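Local coordinates for endoglucanase E (Clostridium thermocellum, PDB 2WAO), which is a cellulase by name whose C-terminal carbohydrate esterase domain binds a cello-oligosaccharide and probably removes acetyl groups from plant polysaccharides, at residues A[43-48]-A[89-94]; A[65-70]-A[76-81]. All coordinates share one frame; numbering follows the deposited sequence.

Contact 1. Residues A[43-48]-A[89-94]; sequences ASVTIK and LVLWKR
L91 meets V45 and I47 end to end across the interior between two beta-sheets, all three side chains pointing inward. From L91 CB, which leaves the backbone of 89-94 toward 43-48, the chain runs on to CG, held anti to the backbone N (chi1 177°), and forks there. One branch, CD2, does the touching across the contact: it lies 3.9 Å from V45 CG1 and 4.0 Å from V45 CG2, so that it rests against both prongs of the valine, and 4.2 Å from I47 CD1. The other branch, CD1, turns out of this group to approach F67 CZ at 4.0 Å. Two residues earlier on each strand, A43 CB and L89 CD2 are only loosely in touch at 4.5 Å. The meeting is wholly apolar and buried. The strand axes, 10.6 Å apart and inclined at 32°, have the spacing and twist of facing sheets in a beta-sandwich, consistent with the jelly-roll N-terminal domain of family 2 carbohydrate esterases. Strand 43-49 lies between strands 73-79 and 102-108 in one sheet, and strand 85-93 between 33-40 and 52-59 in the other, while F104 and F107 from strand 102-108 pack alongside L91 and V45.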
# COMPACT_ATOMS: atom_id res chain seq x y z
N ALA A 43 -21.99 -10.68 10.09
CA ALA A 43 -20.63 -11.15 10.25
C ALA A 43 -19.91 -10.36 11.32
O ALA A 43 -20.03 -9.13 11.41
CB ALA A 43 -19.90 -11.03 8.95
N SER A 44 -19.12 -11.08 12.10
CA SER A 44 -18.32 -10.53 13.18
C SER A 44 -16.88 -11.04 13.04
O SER A 44 -16.66 -12.08 12.43
CB SER A 44 -18.89 -10.94 14.55
OG SER A 44 -20.14 -10.31 14.81
N VAL A 45 -15.93 -10.33 13.62
CA VAL A 45 -14.53 -10.74 13.59
C VAL A 45 -13.88 -10.36 14.92
O VAL A 45 -14.26 -9.36 15.53
CB VAL A 45 -13.76 -10.05 12.38
CG1 VAL A 45 -13.67 -8.55 12.56
CG2 VAL A 45 -12.34 -10.66 12.18
N THR A 46 -12.92 -11.16 15.36
CA THR A 46 -12.09 -10.79 16.49
C THR A 46 -10.72 -10.38 15.98
O THR A 46 -10.07 -11.13 15.22
CB THR A 46 -11.96 -11.96 17.50
OG1 THR A 46 -13.29 -12.35 17.90
CG2 THR A 46 -11.17 -11.53 18.72
N ILE A 47 -10.30 -9.18 16.38
CA ILE A 47 -9.05 -8.58 15.93
C ILE A 47 -8.19 -8.20 17.13
O ILE A 47 -8.68 -7.51 18.06
CB ILE A 47 -9.33 -7.29 15.13
CG1 ILE A 47 -9.97 -7.67 13.77
CG2 ILE A 47 -7.99 -6.47 14.94
CD1 ILE A 47 -10.74 -6.52 13.09
N LYS A 48 -6.93 -8.61 17.10
CA LYS A 48 -5.94 -8.05 18.02
C LYS A 48 -5.05 -7.05 17.28
O LYS A 48 -4.57 -7.35 16.18
CB LYS A 48 -5.10 -9.17 18.64
CG LYS A 48 -4.01 -8.68 19.60
CD LYS A 48 -3.33 -9.85 20.28
CE LYS A 48 -1.97 -9.45 20.78
NZ LYS A 48 -1.28 -10.67 21.21
N LEU A 89 -17.42 -10.34 1.40
CA LEU A 89 -16.83 -9.46 2.41
C LEU A 89 -15.35 -9.23 2.15
O LEU A 89 -14.62 -10.19 1.92
CB LEU A 89 -16.98 -10.07 3.79
CG LEU A 89 -16.22 -9.49 4.98
CD1 LEU A 89 -16.72 -8.05 5.26
CD2 LEU A 89 -16.39 -10.41 6.24
N VAL A 90 -14.93 -7.97 2.19
CA VAL A 90 -13.50 -7.67 2.25
C VAL A 90 -13.28 -6.90 3.57
O VAL A 90 -14.04 -5.96 3.86
CB VAL A 90 -13.06 -6.79 1.07
CG1 VAL A 90 -11.62 -6.31 1.28
CG2 VAL A 90 -13.22 -7.53 -0.25
N LEU A 91 -12.31 -7.34 4.37
CA LEU A 91 -11.94 -6.60 5.60
C LEU A 91 -10.55 -5.96 5.37
O LEU A 91 -9.56 -6.68 5.20
CB LEU A 91 -11.97 -7.54 6.82
CG LEU A 91 -11.54 -6.94 8.15
CD1 LEU A 91 -12.41 -5.72 8.53
CD2 LEU A 91 -11.57 -8.01 9.29
N TRP A 92 -10.48 -4.63 5.38
CA TRP A 92 -9.30 -3.90 4.87
C TRP A 92 -8.59 -3.15 5.99
O TRP A 92 -9.23 -2.41 6.78
CB TRP A 92 -9.77 -2.92 3.79
CG TRP A 92 -8.68 -2.12 3.09
CD1 TRP A 92 -8.02 -1.01 3.56
CD2 TRP A 92 -8.12 -2.41 1.80
NE1 TRP A 92 -7.08 -0.61 2.64
CE2 TRP A 92 -7.14 -1.43 1.55
CE3 TRP A 92 -8.38 -3.40 0.82
CZ2 TRP A 92 -6.41 -1.40 0.34
CZ3 TRP A 92 -7.62 -3.37 -0.37
CH2 TRP A 92 -6.68 -2.34 -0.61
N LYS A 93 -7.28 -3.35 6.09
CA LYS A 93 -6.48 -2.64 7.08
C LYS A 93 -6.15 -1.25 6.47
O LYS A 93 -5.35 -1.12 5.51
CB LYS A 93 -5.19 -3.40 7.42
CG LYS A 93 -4.38 -2.70 8.53
CD LYS A 93 -3.04 -3.47 8.79
CE LYS A 93 -2.38 -3.03 10.11
NZ LYS A 93 -1.36 -1.90 9.97
N ARG A 94 -6.78 -0.23 6.99
CA ARG A 94 -6.57 1.13 6.42
C ARG A 94 -5.20 1.72 6.69
O ARG A 94 -4.62 2.39 5.82
CB ARG A 94 -7.62 2.08 7.00
CG ARG A 94 -9.00 1.71 6.54
CD ARG A 94 -10.07 2.41 7.44
NE ARG A 94 -9.93 3.89 7.61
CZ ARG A 94 -10.64 4.83 6.97
NH1 ARG A 94 -11.51 4.54 6.00
NH2 ARG A 94 -10.46 6.11 7.28

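Contact 2. Residues A[65-70]-A[76-81]; sequences PPFSVN and VKLVSG
The phenyl ring of F67 carries V76 on one face. V76 CG1 stands 3.7 Å above the ring plane, displaced toward the rim, in a CH-pi contact 3.9 Å from the ring centroid and 15° off its normal; its closest ring atom is F67 CE1, and V76 CG2 reaches the same carbon at 4.0 Å. Round the rim, at its CE1 and CZ end, lie I47 and L91. L78 comes to the far end of the ring at a slant, its CD2 methyl 3.5 Å from both F67 CE2 and F67 CZ. The rotamer of F67, with CG lodged between the backbone N and the carbonyl carbon (chi1 63°), stands the ring up from its strand between the two sheets. V69 CG2 adds a looser touch on V76 CG2 at 4.3 Å. L78 and V79 both face A43 on the adjacent strand, a classic beta bulge, and from there the end of the L78 side chain comes nearer to 65-70 than its CB. Strands 62-70 and 73-79 succeed one another in the chain but belong to opposite sheets, and their segments run nearly antiparallel at 158°. A formic acid molecule, probably from the crystallisation liquor, sits about 4 Å from the F67 side chain. With aliphatic methyls against an aromatic ring and no polar bond between the segments, the contact rests on dispersion, a weakly directional CH-pi contact and, probably, the exclusion of water.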
# COMPACT_ATOMS: atom_id res chain seq x y z
N PRO A 65 -19.03 2.15 7.42
CA PRO A 65 -18.24 3.11 8.21
C PRO A 65 -17.03 2.43 8.87
O PRO A 65 -17.16 1.27 9.38
CB PRO A 65 -19.28 3.61 9.25
CG PRO A 65 -20.58 3.45 8.54
CD PRO A 65 -20.44 2.12 7.86
N PRO A 66 -15.84 3.04 8.78
CA PRO A 66 -14.64 2.41 9.35
C PRO A 66 -14.63 2.39 10.86
O PRO A 66 -15.47 3.06 11.50
CB PRO A 66 -13.49 3.28 8.86
CG PRO A 66 -14.10 4.56 8.55
CD PRO A 66 -15.48 4.26 8.03
N PHE A 67 -13.76 1.57 11.43
CA PHE A 67 -13.69 1.41 12.89
C PHE A 67 -12.27 1.15 13.30
O PHE A 67 -11.45 0.71 12.49
CB PHE A 67 -14.60 0.27 13.37
CG PHE A 67 -14.19 -1.08 12.83
CD1 PHE A 67 -13.33 -1.89 13.56
CD2 PHE A 67 -14.66 -1.53 11.56
CE1 PHE A 67 -12.95 -3.16 13.06
CE2 PHE A 67 -14.27 -2.79 11.07
CZ PHE A 67 -13.41 -3.59 11.80
N SER A 68 -11.94 1.44 14.55
CA SER A 68 -10.60 1.20 15.01
C SER A 68 -10.57 0.08 16.01
O SER A 68 -11.56 -0.16 16.71
CB SER A 68 -10.00 2.43 15.71
OG SER A 68 -10.86 2.86 16.76
N VAL A 69 -9.41 -0.57 16.09
CA VAL A 69 -9.10 -1.45 17.19
C VAL A 69 -7.76 -0.98 17.73
O VAL A 69 -6.74 -1.03 17.03
CB VAL A 69 -9.08 -2.94 16.78
CG1 VAL A 69 -8.71 -3.83 18.01
CG2 VAL A 69 -10.42 -3.39 16.20
N ASN A 70 -7.77 -0.48 18.96
CA ASN A 70 -6.61 0.26 19.49
C ASN A 70 -5.91 -0.43 20.67
O ASN A 70 -6.43 -0.44 21.81
CB ASN A 70 -7.00 1.74 19.80
CG ASN A 70 -5.78 2.61 20.16
OD1 ASN A 70 -4.65 2.13 20.19
ND2 ASN A 70 -6.01 3.91 20.43
N VAL A 76 -15.79 -7.40 16.99
CA VAL A 76 -16.46 -6.32 16.33
C VAL A 76 -17.52 -6.92 15.43
O VAL A 76 -17.22 -7.82 14.64
CB VAL A 76 -15.42 -5.50 15.47
CG1 VAL A 76 -16.12 -4.51 14.56
CG2 VAL A 76 -14.44 -4.77 16.39
N LYS A 77 -18.76 -6.45 15.54
CA LYS A 77 -19.78 -6.81 14.54
C LYS A 77 -19.57 -6.00 13.27
O LYS A 77 -19.75 -4.77 13.27
CB LYS A 77 -21.21 -6.60 15.10
CG LYS A 77 -22.33 -6.73 14.06
CD LYS A 77 -22.62 -8.18 13.72
CE LYS A 77 -23.05 -8.97 14.96
NZ LYS A 77 -24.42 -8.56 15.37
N LEU A 78 -19.18 -6.68 12.19
CA LEU A 78 -18.87 -5.99 10.94
C LEU A 78 -20.08 -5.46 10.20
O LEU A 78 -20.04 -4.36 9.64
CB LEU A 78 -18.04 -6.88 10.00
CG LEU A 78 -16.63 -7.28 10.48
CD1 LEU A 78 -16.05 -8.16 9.38
CD2 LEU A 78 -15.73 -6.01 10.80
N VAL A 79 -21.15 -6.24 10.16
CA VAL A 79 -22.32 -5.87 9.41
C VAL A 79 -23.44 -6.74 9.96
O VAL A 79 -23.18 -7.84 10.44
CB VAL A 79 -22.13 -6.14 7.87
CG1 VAL A 79 -21.93 -7.68 7.57
CG2 VAL A 79 -23.26 -5.55 7.07
N SER A 80 -24.67 -6.25 9.88
CA SER A 80 -25.81 -7.04 10.34
C SER A 80 -27.09 -6.56 9.67
O SER A 80 -27.11 -5.53 8.97
CB SER A 80 -25.94 -7.01 11.86
OG SER A 80 -26.07 -5.67 12.32
N GLY A 81 -28.14 -7.37 9.80
CA GLY A 81 -29.44 -7.00 9.28
C GLY A 81 -29.54 -7.12 7.78
O GLY A 81 -30.42 -6.53 7.19

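How the contacts relate
Both contacts bridge the two sheets of the same sandwich, contact 1 in its buried interior and contact 2 toward a margin, where strand 73-79 is the outermost of its sheet and F67 and V76 remain partly exposed. Strands 43-49 and 73-79 are neighbours, joined by A43 O to L78 N (2.7 Å) and V45 O to V76 N (2.9 Å), both probable hydrogen bonds. Contact 1 unites residues distant in sequence through aliphatic groups alone; contact 2 links consecutive strands and brings in an aromatic face. Their centres, about 8 Å apart, make them adjoining patches of one apolar layer, while neither contact has a hydrogen bond between its own two segments.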